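Local coordinates for protein soluble lytic murein transglycosylase (PDB 1QSA) that cleaves the glycosidic bonds between N-acetylmuramic acid and N-acetylglucosamine in peptidoglycan, leaving a 1,6-anhydro bond in the muramic acid residue, at residues P154-L158 with A182-T186; V173-G178 with I191-A195; A210-R215 with A243-N247; A219-A223 with E253-V258. All blocks are in the same frame, centred on the assembly; numbering follows the deposited sequence. Where two conformers were deposited one is given.

Contact 1: residues P154-L158 with A182-T186. With SO4 (sulfate ion), chain M.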
loop_
_atom_site.group_PDB
_atom_site.type_symbol
_atom_site.label_atom_id
_atom_site.label_comp_id
_atom_site.label_asym_id
_atom_site.label_seq_id
_atom_site.Cartn_x
_atom_site.Cartn_y
_atom_site.Cartn_z
ATOM N N PRO A 154 24.519 -2.826 25.782
ATOM C CA PRO A 154 24.522 -4.107 25.059
ATOM C C PRO A 154 23.103 -4.658 24.857
ATOM O O PRO A 154 22.836 -5.351 23.873
ATOM C CB PRO A 154 25.404 -5.013 25.935
ATOM C CG PRO A 154 25.348 -4.367 27.300
ATOM C CD PRO A 154 25.354 -2.896 26.996
ATOM N N LEU A 155 22.190 -4.335 25.772
ATOM C CA LEU A 155 20.807 -4.783 25.628
ATOM C C LEU A 155 20.168 -4.162 24.385
ATOM O O LEU A 155 19.289 -4.769 23.780
ATOM C CB LEU A 155 19.963 -4.445 26.861
ATOM C CG LEU A 155 20.190 -5.270 28.134
ATOM C CD1 LEU A 155 19.254 -4.745 29.227
ATOM C CD2 LEU A 155 19.940 -6.754 27.879
ATOM N N ALA A 156 20.596 -2.948 24.018
ATOM C CA ALA A 156 20.061 -2.280 22.827
ATOM C C ALA A 156 20.583 -2.995 21.582
ATOM O O ALA A 156 19.882 -3.087 20.568
ATOM C CB ALA A 156 20.467 -0.799 22.802
ATOM N N TYR A 157 21.803 -3.521 21.670
ATOM C CA TYR A 157 22.412 -4.248 20.558
ATOM C C TYR A 157 21.616 -5.535 20.319
ATOM O O TYR A 157 21.177 -5.817 19.198
ATOM C CB TYR A 157 23.878 -4.596 20.863
ATOM C CG TYR A 157 24.654 -5.053 19.644
ATOM C CD1 TYR A 157 24.539 -6.364 19.160
ATOM C CD2 TYR A 157 25.460 -4.160 18.940
ATOM C CE1 TYR A 157 25.203 -6.767 18.001
ATOM C CE2 TYR A 157 26.131 -4.553 17.772
ATOM C CZ TYR A 157 25.995 -5.856 17.312
ATOM O OH TYR A 157 26.635 -6.224 16.158
ATOM N N LEU A 158 21.368 -6.274 21.398
ATOM C CA LEU A 158 20.626 -7.528 21.313
ATOM C C LEU A 158 19.179 -7.288 20.855
ATOM O O LEU A 158 18.625 -8.081 20.085
ATOM C CB LEU A 158 20.666 -8.242 22.670
ATOM C CG LEU A 158 20.434 -9.751 22.639
ATOM C CD1 LEU A 158 21.493 -10.440 21.768
ATOM C CD2 LEU A 158 20.470 -10.286 24.066
ATOM N N ALA A 182 31.028 -8.786 23.414
ATOM C CA ALA A 182 31.480 -9.928 24.213
ATOM C C ALA A 182 30.418 -10.516 25.142
ATOM O O ALA A 182 30.404 -11.728 25.369
ATOM C CB ALA A 182 32.730 -9.551 25.008
ATOM N N ASP A 183 29.510 -9.670 25.626
ATOM C CA ASP A 183 28.434 -10.085 26.533
ATOM C C ASP A 183 27.637 -11.288 26.018
ATOM O O ASP A 183 27.294 -12.200 26.790
ATOM C CB ASP A 183 27.423 -8.947 26.746
ATOM C CG ASP A 183 28.070 -7.643 27.168
ATOM O OD1 ASP A 183 28.871 -7.070 26.383
ATOM O OD2 ASP A 183 27.730 -7.171 28.274
ATOM N N TYR A 184 27.364 -11.296 24.711
ATOM C CA TYR A 184 26.554 -12.341 24.105
ATOM C C TYR A 184 27.268 -13.176 23.047
ATOM O O TYR A 184 26.629 -13.853 22.244
ATOM C CB TYR A 184 25.288 -11.714 23.497
ATOM C CG TYR A 184 24.676 -10.619 24.348
ATOM C CD1 TYR A 184 24.146 -10.893 25.615
ATOM C CD2 TYR A 184 24.649 -9.300 23.894
ATOM C CE1 TYR A 184 23.608 -9.874 26.407
ATOM C CE2 TYR A 184 24.117 -8.274 24.673
ATOM C CZ TYR A 184 23.597 -8.567 25.925
ATOM O OH TYR A 184 23.057 -7.550 26.674
ATOM N N GLN A 185 28.595 -13.131 23.047
ATOM C CA GLN A 185 29.386 -13.880 22.077
ATOM C C GLN A 185 29.067 -15.374 22.077
ATOM O O GLN A 185 29.120 -16.027 21.036
ATOM C CB GLN A 185 30.879 -13.648 22.318
ATOM C CG GLN A 185 31.799 -14.484 21.426
ATOM C CD GLN A 185 31.513 -14.319 19.938
ATOM O OE1 GLN A 185 31.581 -15.286 19.170
ATOM N NE2 GLN A 185 31.186 -13.097 19.528
ATOM N N THR A 186 28.729 -15.903 23.246
ATOM C CA THR A 186 28.444 -17.322 23.393
ATOM C C THR A 186 27.269 -17.847 22.551
ATOM O O THR A 186 27.237 -19.036 22.195
ATOM C CB THR A 186 28.359 -17.774 24.859
ATOM O OG1 THR A 186 28.569 -19.187 24.917
ATOM C CG2 THR A 186 27.005 -17.401 25.498
HETATM S S SO4 M . 32.838 -5.515 22.808
HETATM O O1 SO4 M . 31.805 -5.399 23.856
HETATM O O2 SO4 M . 33.029 -6.933 22.452
HETATM O O3 SO4 M . 32.427 -4.746 21.614
HETATM O O4 SO4 M . 34.116 -4.972 23.316
#
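Tyr184 carries this contact, laying its ring against the first turn of the helix that starts at Pro154. With chi1 at -40° and chi2 at -64°, the phenol reaches across so that its edge meets the backbone, CE2 lying 3.3 Å from Pro154 O, while Pro154 CB sits 3.5 Å from Tyr184 OH. Leu158 takes the t,p rotamer and sets CD2 over one ring face as a CH-pi contact, 3.9 Å from the Tyr184 centroid and 8° off the normal. Leu155 points its CA-to-CB bond away, yet its m,t rotamer returns CD2 to within 3.4 Å of Tyr184 OH. No hydrogen bond joins the segments. Asp183 borders the proline ring, OD2 standing 3.8 Å from Pro154 CG. A sulfate, probably from the crystallisation liquor, accepts from Ala182 N (2.9 Å to O2) and also binds Arg147. At the surface of the alpha-superhelix, the contact ties the start of helix 154-166 to the lead-in of helix 185-196, while Tyr157 reaches helix 170-178.

Contact 2: residues V173-G178 with I191-A195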
loop_
_atom_site.group_PDB
_atom_site.type_symbol
_atom_site.label_atom_id
_atom_site.label_comp_id
_atom_site.label_asym_id
_atom_site.label_seq_id
_atom_site.Cartn_x
_atom_site.Cartn_y
_atom_site.Cartn_z
ATOM N N VAL A 173 20.449 -9.709 10.828
ATOM C CA VAL A 173 20.649 -10.537 12.020
ATOM C C VAL A 173 22.068 -11.109 12.015
ATOM O O VAL A 173 22.785 -11.036 13.020
ATOM C CB VAL A 173 19.627 -11.723 12.083
ATOM C CG1 VAL A 173 19.994 -12.679 13.238
ATOM C CG2 VAL A 173 18.229 -11.174 12.326
ATOM N N THR A 174 22.470 -11.621 10.854
ATOM C CA THR A 174 23.781 -12.209 10.681
ATOM C C THR A 174 24.917 -11.196 10.824
ATOM O O THR A 174 25.914 -11.484 11.489
ATOM C CB THR A 174 23.836 -12.988 9.353
ATOM O OG1 THR A 174 23.093 -14.208 9.520
ATOM C CG2 THR A 174 25.265 -13.306 8.948
ATOM N N VAL A 175 24.772 -10.013 10.222
ATOM C CA VAL A 175 25.806 -8.982 10.339
ATOM C C VAL A 175 25.981 -8.563 11.807
ATOM O O VAL A 175 27.112 -8.455 12.298
ATOM C CB VAL A 175 25.478 -7.728 9.467
ATOM C CG1 VAL A 175 26.410 -6.548 9.812
ATOM C CG2 VAL A 175 25.636 -8.073 8.002
ATOM N N LEU A 176 24.867 -8.368 12.510
ATOM C CA LEU A 176 24.905 -7.955 13.912
ATOM C C LEU A 176 25.550 -9.030 14.790
ATOM O O LEU A 176 26.428 -8.729 15.600
ATOM C CB LEU A 176 23.496 -7.618 14.411
ATOM C CG LEU A 176 22.845 -6.353 13.817
ATOM C CD1 LEU A 176 21.423 -6.209 14.310
ATOM C CD2 LEU A 176 23.651 -5.112 14.184
ATOM N N ALA A 177 25.152 -10.283 14.590
ATOM C CA ALA A 177 25.703 -11.387 15.372
ATOM C C ALA A 177 27.185 -11.607 15.056
ATOM O O ALA A 177 27.950 -12.029 15.925
ATOM C CB ALA A 177 24.896 -12.673 15.158
ATOM N N GLY A 178 27.586 -11.310 13.820
ATOM C CA GLY A 178 28.986 -11.450 13.438
ATOM C C GLY A 178 29.873 -10.444 14.167
ATOM O O GLY A 178 31.069 -10.669 14.325
ATOM N N ILE A 191 22.940 -17.923 16.594
ATOM C CA ILE A 191 22.052 -16.940 15.964
ATOM C C ILE A 191 22.305 -16.884 14.455
ATOM O O ILE A 191 21.365 -16.868 13.659
ATOM C CB ILE A 191 22.236 -15.543 16.585
ATOM C CG1 ILE A 191 21.690 -15.545 18.015
ATOM C CG2 ILE A 191 21.518 -14.478 15.735
ATOM C CD1 ILE A 191 22.084 -14.330 18.850
ATOM N N ILE A 192 23.573 -16.854 14.066
ATOM C CA ILE A 192 23.937 -16.811 12.653
ATOM C C ILE A 192 23.388 -18.068 11.961
ATOM O O ILE A 192 22.832 -17.986 10.866
ATOM C CB ILE A 192 25.471 -16.702 12.467
ATOM C CG1 ILE A 192 25.962 -15.342 12.958
ATOM C CG2 ILE A 192 25.852 -16.862 10.989
ATOM C CD1 ILE A 192 27.470 -15.248 13.123
ATOM N N SER A 193 23.488 -19.213 12.633
ATOM C CA SER A 193 22.982 -20.462 12.066
ATOM C C SER A 193 21.463 -20.433 11.895
ATOM O O SER A 193 20.940 -20.965 10.912
ATOM C CB SER A 193 23.390 -21.661 12.936
ATOM O OG SER A 193 24.795 -21.879 12.869
ATOM N N LEU A 194 20.770 -19.792 12.835
ATOM C CA LEU A 194 19.313 -19.683 12.816
ATOM C C LEU A 194 18.853 -18.770 11.664
ATOM O O LEU A 194 17.884 -19.084 10.964
ATOM C CB LEU A 194 18.806 -19.155 14.164
ATOM C CG LEU A 194 17.306 -19.264 14.456
ATOM C CD1 LEU A 194 16.936 -20.733 14.689
ATOM C CD2 LEU A 194 16.944 -18.440 15.684
ATOM N N ALA A 195 19.550 -17.650 11.476
ATOM C CA ALA A 195 19.232 -16.707 10.402
ATOM C C ALA A 195 19.536 -17.344 9.040
ATOM O O ALA A 195 18.853 -17.071 8.045
ATOM C CB ALA A 195 20.054 -15.418 10.570
#
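Helices 170-178 and 185-196 run nearly antiparallel here, at 169°, and their segment axes approach to 8.8 Å. At the tightest point the CA atoms of Thr174 and Ile192 are 5.0 Å apart. Val173 fits beside the small Ala195, and both isoleucines beside Ala177; Val173 against Ile191 is branched against branched. Val173 pushes CG1 into the hollow between Ile191 and Ala195, one turn apart, reaching Ile191 CG2 at 3.4 Å and Ala195 CB at 3.8 Å. In return, the methyl of Ala177 leaves room for both isoleucines: its CB lies 3.9 Å from Ile191 CG2 and 3.6 Å from Ile192 CG1. Ile192 begins sideways, but its m,t rotamer carries CD1 past Ala177 to Gly178, 4.0 Å from the glycine N. On the more exposed flank, Thr174 OG1 rests 3.4 Å from Ala195 CB and makes a weak hydrogen bond to Thr170 O of its own helix. The hairpin is backed by Ala164 and Met165 of helix 154-166 on Val173, and by Phe213 and Met217 of helix 212-228 on Ile191. With no hydrogen bond or salt bridge crossing between the segments, close apolar fit holds this antiparallel pair together.

Contact 3: residues A210-R215 with A243-N247. With SO4 (sulfate ion), chain G.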
loop_
_atom_site.group_PDB
_atom_site.type_symbol
_atom_site.label_atom_id
_atom_site.label_comp_id
_atom_site.label_asym_id
_atom_site.label_seq_id
_atom_site.Cartn_x
_atom_site.Cartn_y
_atom_site.Cartn_z
ATOM N N ALA A 210 17.193 -20.794 27.593
ATOM C CA ALA A 210 15.868 -20.275 27.290
ATOM C C ALA A 210 15.607 -18.980 28.050
ATOM O O ALA A 210 15.631 -18.944 29.286
ATOM C CB ALA A 210 14.797 -21.324 27.625
ATOM N N THR A 211 15.392 -17.905 27.297
ATOM C CA THR A 211 15.127 -16.584 27.850
ATOM C C THR A 211 14.077 -15.942 26.951
ATOM O O THR A 211 13.733 -16.491 25.899
ATOM C CB THR A 211 16.388 -15.675 27.799
ATOM O OG1 THR A 211 16.744 -15.441 26.431
ATOM C CG2 THR A 211 17.574 -16.318 28.512
ATOM N N ASP A 212 13.596 -14.761 27.327
ATOM C CA ASP A 212 12.605 -14.082 26.502
ATOM C C ASP A 212 13.190 -13.874 25.098
ATOM O O ASP A 212 12.497 -14.034 24.086
ATOM C CB ASP A 212 12.224 -12.742 27.116
ATOM C CG ASP A 212 11.065 -12.089 26.398
ATOM O OD1 ASP A 212 10.016 -12.757 26.232
ATOM O OD2 ASP A 212 11.211 -10.913 25.995
ATOM N N PHE A 213 14.485 -13.578 25.042
ATOM C CA PHE A 213 15.157 -13.364 23.761
ATOM C C PHE A 213 15.206 -14.628 22.895
ATOM O O PHE A 213 14.742 -14.612 21.745
ATOM C CB PHE A 213 16.588 -12.837 23.979
ATOM C CG PHE A 213 17.376 -12.690 22.704
ATOM C CD1 PHE A 213 17.125 -11.626 21.839
ATOM C CD2 PHE A 213 18.345 -13.631 22.349
ATOM C CE1 PHE A 213 17.830 -11.503 20.634
ATOM C CE2 PHE A 213 19.059 -13.520 21.146
ATOM C CZ PHE A 213 18.796 -12.445 20.282
ATOM N N THR A 214 15.760 -15.719 23.431
ATOM C CA THR A 214 15.878 -16.941 22.643
ATOM C C THR A 214 14.532 -17.569 22.293
ATOM O O THR A 214 14.409 -18.210 21.245
ATOM C CB THR A 214 16.811 -17.975 23.293
ATOM O OG1 THR A 214 16.330 -18.283 24.604
ATOM C CG2 THR A 214 18.237 -17.429 23.371
ATOM N N ARG A 215 13.514 -17.324 23.123
ATOM C CA ARG A 215 12.184 -17.862 22.848
ATOM C C ARG A 215 11.579 -17.101 21.668
ATOM O O ARG A 215 11.018 -17.704 20.756
ATOM C CB ARG A 215 11.284 -17.762 24.083
ATOM C CG ARG A 215 11.641 -18.786 25.152
ATOM C CD ARG A 215 10.877 -18.546 26.440
ATOM N NE ARG A 215 11.344 -19.448 27.490
ATOM C CZ ARG A 215 11.730 -19.061 28.703
ATOM N NH1 ARG A 215 11.723 -17.772 29.035
ATOM N NH2 ARG A 215 12.136 -19.966 29.588
ATOM N N ALA A 243 12.212 -27.877 25.313
ATOM C CA ALA A 243 13.555 -27.289 25.252
ATOM C C ALA A 243 13.636 -25.873 25.832
ATOM O O ALA A 243 14.672 -25.480 26.385
ATOM C CB ALA A 243 14.068 -27.293 23.820
ATOM N N GLN A 244 12.552 -25.107 25.714
ATOM C CA GLN A 244 12.540 -23.738 26.226
ATOM C C GLN A 244 11.572 -23.484 27.371
ATOM O O GLN A 244 11.346 -22.331 27.745
ATOM C CB GLN A 244 12.280 -22.743 25.090
ATOM C CG GLN A 244 13.343 -22.788 24.019
ATOM C CD GLN A 244 13.170 -21.683 22.994
ATOM O OE1 GLN A 244 12.070 -21.480 22.471
ATOM N NE2 GLN A 244 14.255 -20.976 22.690
ATOM N N GLN A 245 11.025 -24.562 27.939
ATOM C CA GLN A 245 10.076 -24.485 29.055
ATOM C C GLN A 245 8.991 -23.451 28.772
ATOM O O GLN A 245 8.667 -22.627 29.619
ATOM C CB GLN A 245 10.800 -24.136 30.368
ATOM C CG GLN A 245 12.142 -24.852 30.594
ATOM C CD GLN A 245 13.357 -23.975 30.236
ATOM O OE1 GLN A 245 13.415 -22.794 30.591
ATOM N NE2 GLN A 245 14.326 -24.556 29.532
ATOM N N LEU A 246 8.425 -23.501 27.569
ATOM C CA LEU A 246 7.404 -22.538 27.174
ATOM C C LEU A 246 6.123 -22.582 27.999
ATOM O O LEU A 246 5.663 -23.659 28.398
ATOM C CB LEU A 246 7.071 -22.705 25.692
ATOM C CG LEU A 246 8.230 -22.578 24.703
ATOM C CD1 LEU A 246 7.693 -22.761 23.299
ATOM C CD2 LEU A 246 8.936 -21.235 24.835
ATOM N N ASN A 247 5.569 -21.404 28.276
ATOM C CA ASN A 247 4.329 -21.312 29.031
ATOM C C ASN A 247 3.154 -21.554 28.084
ATOM O O ASN A 247 3.358 -21.741 26.875
ATOM C CB ASN A 247 4.210 -19.964 29.764
ATOM C CG ASN A 247 4.175 -18.766 28.826
ATOM O OD1 ASN A 247 3.569 -18.809 27.760
ATOM N ND2 ASN A 247 4.797 -17.671 29.250
HETATM S S SO4 G . 17.971 -23.644 30.067
HETATM O O1 SO4 G . 19.164 -24.251 29.452
HETATM O O2 SO4 G . 18.353 -22.405 30.771
HETATM O O3 SO4 G . 16.983 -23.329 29.017
HETATM O O4 SO4 G . 17.378 -24.596 31.030
HETATM O O HOH W 1 16.627 -21.710 24.192
HETATM O O HOH W 2 9.827 -20.217 21.242
#
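In this all-helical superhelix, a capped helix start, residues 210-215, meets the loop that links helices 230-243 and 248-260. Thr211 and Thr214 form a capping box: Thr214 N donates to Thr211 OG1 (3.2 Å) and Thr211 N to Thr214 OG1 (2.9 Å), while Thr214 OG1 also bonds to Gly209 O. Direct hydrogen bonds across the contact come from two long side chains. Gln244 NE2 donates to Thr214 O (3.1 Å); Arg215 answers with NE and NH2, both on Gln244 O at 2.9 and 3.1 Å, and a weak bond runs from NH2 to Gln245 OE1 (3.3 Å). Van der Waals contacts add to these: Ala210 CB lies 3.6 Å from Gln244 CA, and Arg215 CG 3.7 Å from Leu246 CD2. Water 2 bridges Arg215 O and Gln244 OE1, donating to both. A sulfate, probably from the crystallisation liquor, spans the segments: its O3 accepts from Ala210 N at 2.9 Å and from Gln245 NE2 at 3.0 Å.

Contact 4: residues A219-A223 with E253-V258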
loop_
_atom_site.group_PDB
_atom_site.type_symbol
_atom_site.label_atom_id
_atom_site.label_comp_id
_atom_site.label_asym_id
_atom_site.label_seq_id
_atom_site.Cartn_x
_atom_site.Cartn_y
_atom_site.Cartn_z
ATOM N N ALA A 219 10.706 -18.577 17.965
ATOM C CA ALA A 219 9.333 -18.510 17.458
ATOM C C ALA A 219 9.284 -17.962 16.031
ATOM O O ALA A 219 8.463 -18.398 15.221
ATOM C CB ALA A 219 8.446 -17.703 18.385
ATOM N N VAL A 220 10.179 -17.028 15.707
ATOM C CA VAL A 220 10.210 -16.499 14.342
ATOM C C VAL A 220 10.729 -17.594 13.392
ATOM O O VAL A 220 10.141 -17.851 12.339
ATOM C CB VAL A 220 11.102 -15.230 14.229
ATOM C CG1 VAL A 220 11.148 -14.746 12.773
ATOM C CG2 VAL A 220 10.562 -14.110 15.124
ATOM N N ALA A 221 11.816 -18.258 13.776
ATOM C CA ALA A 221 12.378 -19.318 12.946
ATOM C C ALA A 221 11.350 -20.443 12.760
ATOM O O ALA A 221 11.219 -21.010 11.683
ATOM C CB ALA A 221 13.651 -19.863 13.571
ATOM N N PHE A 222 10.604 -20.728 13.824
ATOM C CA PHE A 222 9.587 -21.779 13.797
ATOM C C PHE A 222 8.533 -21.459 12.731
ATOM O O PHE A 222 8.093 -22.349 11.996
ATOM C CB PHE A 222 8.944 -21.922 15.178
ATOM C CG PHE A 222 7.838 -22.955 15.237
ATOM C CD1 PHE A 222 8.134 -24.307 15.393
ATOM C CD2 PHE A 222 6.506 -22.563 15.161
ATOM C CE1 PHE A 222 7.105 -25.259 15.475
ATOM C CE2 PHE A 222 5.477 -23.499 15.240
ATOM C CZ PHE A 222 5.773 -24.845 15.398
ATOM N N ALA A 223 8.135 -20.193 12.650
ATOM C CA ALA A 223 7.171 -19.763 11.641
ATOM C C ALA A 223 7.742 -19.995 10.228
ATOM O O ALA A 223 7.022 -20.409 9.321
ATOM C CB ALA A 223 6.817 -18.300 11.848
ATOM N N GLU A 253 0.947 -19.849 20.775
ATOM C CA GLU A 253 1.429 -19.071 19.637
ATOM C C GLU A 253 1.991 -20.040 18.608
ATOM O O GLU A 253 1.780 -19.872 17.400
ATOM C CB GLU A 253 2.521 -18.056 20.020
ATOM C CG GLU A 253 3.018 -17.299 18.768
ATOM C CD GLU A 253 4.211 -16.369 18.984
ATOM O OE1 GLU A 253 4.951 -16.532 19.970
ATOM O OE2 GLU A 253 4.419 -15.482 18.121
ATOM N N LEU A 254 2.700 -21.066 19.078
ATOM C CA LEU A 254 3.262 -22.050 18.160
ATOM C C LEU A 254 2.129 -22.803 17.445
ATOM O O LEU A 254 2.225 -23.083 16.253
ATOM C CB LEU A 254 4.162 -23.048 18.892
ATOM C CG LEU A 254 5.396 -22.488 19.602
ATOM C CD1 LEU A 254 6.238 -23.659 20.084
ATOM C CD2 LEU A 254 6.220 -21.594 18.656
ATOM N N ARG A 255 1.071 -23.132 18.186
ATOM C CA ARG A 255 -0.073 -23.833 17.594
ATOM C C ARG A 255 -0.715 -22.964 16.520
ATOM O O ARG A 255 -1.041 -23.459 15.446
ATOM C CB ARG A 255 -1.124 -24.172 18.650
ATOM C CG ARG A 255 -0.738 -25.305 19.576
ATOM C CD ARG A 255 -1.960 -25.809 20.333
ATOM N NE ARG A 255 -1.563 -26.690 21.425
ATOM C CZ ARG A 255 -1.522 -26.320 22.700
ATOM N NH1 ARG A 255 -1.882 -25.093 23.055
ATOM N NH2 ARG A 255 -1.128 -27.181 23.624
ATOM N N ASP A 256 -0.864 -21.666 16.808
ATOM C CA ASP A 256 -1.463 -20.713 15.860
ATOM C C ASP A 256 -0.661 -20.665 14.564
ATOM O O ASP A 256 -1.225 -20.644 13.467
ATOM C CB ASP A 256 -1.516 -19.293 16.454
ATOM C CG ASP A 256 -2.553 -19.129 17.556
ATOM O OD1 ASP A 256 -3.325 -20.063 17.848
ATOM O OD2 ASP A 256 -2.594 -18.033 18.144
ATOM N N ILE A 257 0.663 -20.607 14.706
ATOM C CA ILE A 257 1.571 -20.553 13.566
ATOM C C ILE A 257 1.355 -21.744 12.625
ATOM O O ILE A 257 1.241 -21.571 11.407
ATOM C CB ILE A 257 3.034 -20.493 14.056
ATOM C CG1 ILE A 257 3.322 -19.097 14.620
ATOM C CG2 ILE A 257 4.011 -20.859 12.940
ATOM C CD1 ILE A 257 4.583 -19.028 15.451
ATOM N N VAL A 258 1.248 -22.940 13.197
ATOM C CA VAL A 258 1.043 -24.144 12.398
ATOM C C VAL A 258 -0.352 -24.184 11.778
ATOM O O VAL A 258 -0.497 -24.507 10.595
ATOM C CB VAL A 258 1.309 -25.409 13.237
ATOM C CG1 VAL A 258 0.903 -26.668 12.463
ATOM C CG2 VAL A 258 2.785 -25.483 13.588
#
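Phe222 contributes the largest share of the 304 Å² buried here, 90 Å², followed by Ile257 with 59 Å² and Leu254 with 48 Å². Phe222 points toward the other helix and rests its ring against Leu254, Ile257 and Val258. Leu254 CD2 lies over one face in a CH-pi contact, 4.1 Å from the Phe222 centroid, and the ring carbon CE2 comes within 3.4 Å of Leu254 O. Ile257 CG2 approaches Phe222 CD2 at 3.7 Å, while the ring tip, CZ, touches Val258 CG2 at 3.6 Å. Ile257 points into the other helix between Ala219 and Ala223, one turn apart: its CD1 is 3.9 Å from Ala219 O and its CG2 is 3.6 Å from Ala223 CA. The two alanines thus leave the room that Ile257 occupies. Leu254 is shared with its surroundings, since Leu240 of helix 230-243 touches both it and Phe222. No hydrogen bond crosses. The segment axes run in the same direction, 10.2 Å apart and crossing at -20°, with helix 230-243 between them in the chain. This parallel packing of every second helix is typical of right-handed alpha-superhelices built from antiparallel helix pairs, the fold class of this part of Slt70.

How the contacts relate
Contacts 1 and 2 interleave along the chain, as do 3 and 4, the first pair closing before the second opens; all lie on the same side of the chain's centre, away from the predicted active-site residue Glu478. Contacts 1 and 2, centres 12 Å apart, share helix 185-196, and Tyr157 OH lies 2.6 Å from Leu176 O, a probable hydrogen bond. Contacts 3 and 4, centres 13 Å apart, share helix 212-228 and meet where Leu246 CD1 packs 3.6 Å from Leu254 CD1. Phe213 joins the two pairs: its CE1 lies 3.6 Å from Leu158 O, and its CE2 3.9 Å from Ile191 CD1. Leu194 CD1, 3.6 Å from Ala221 CB, links contacts 2 and 4.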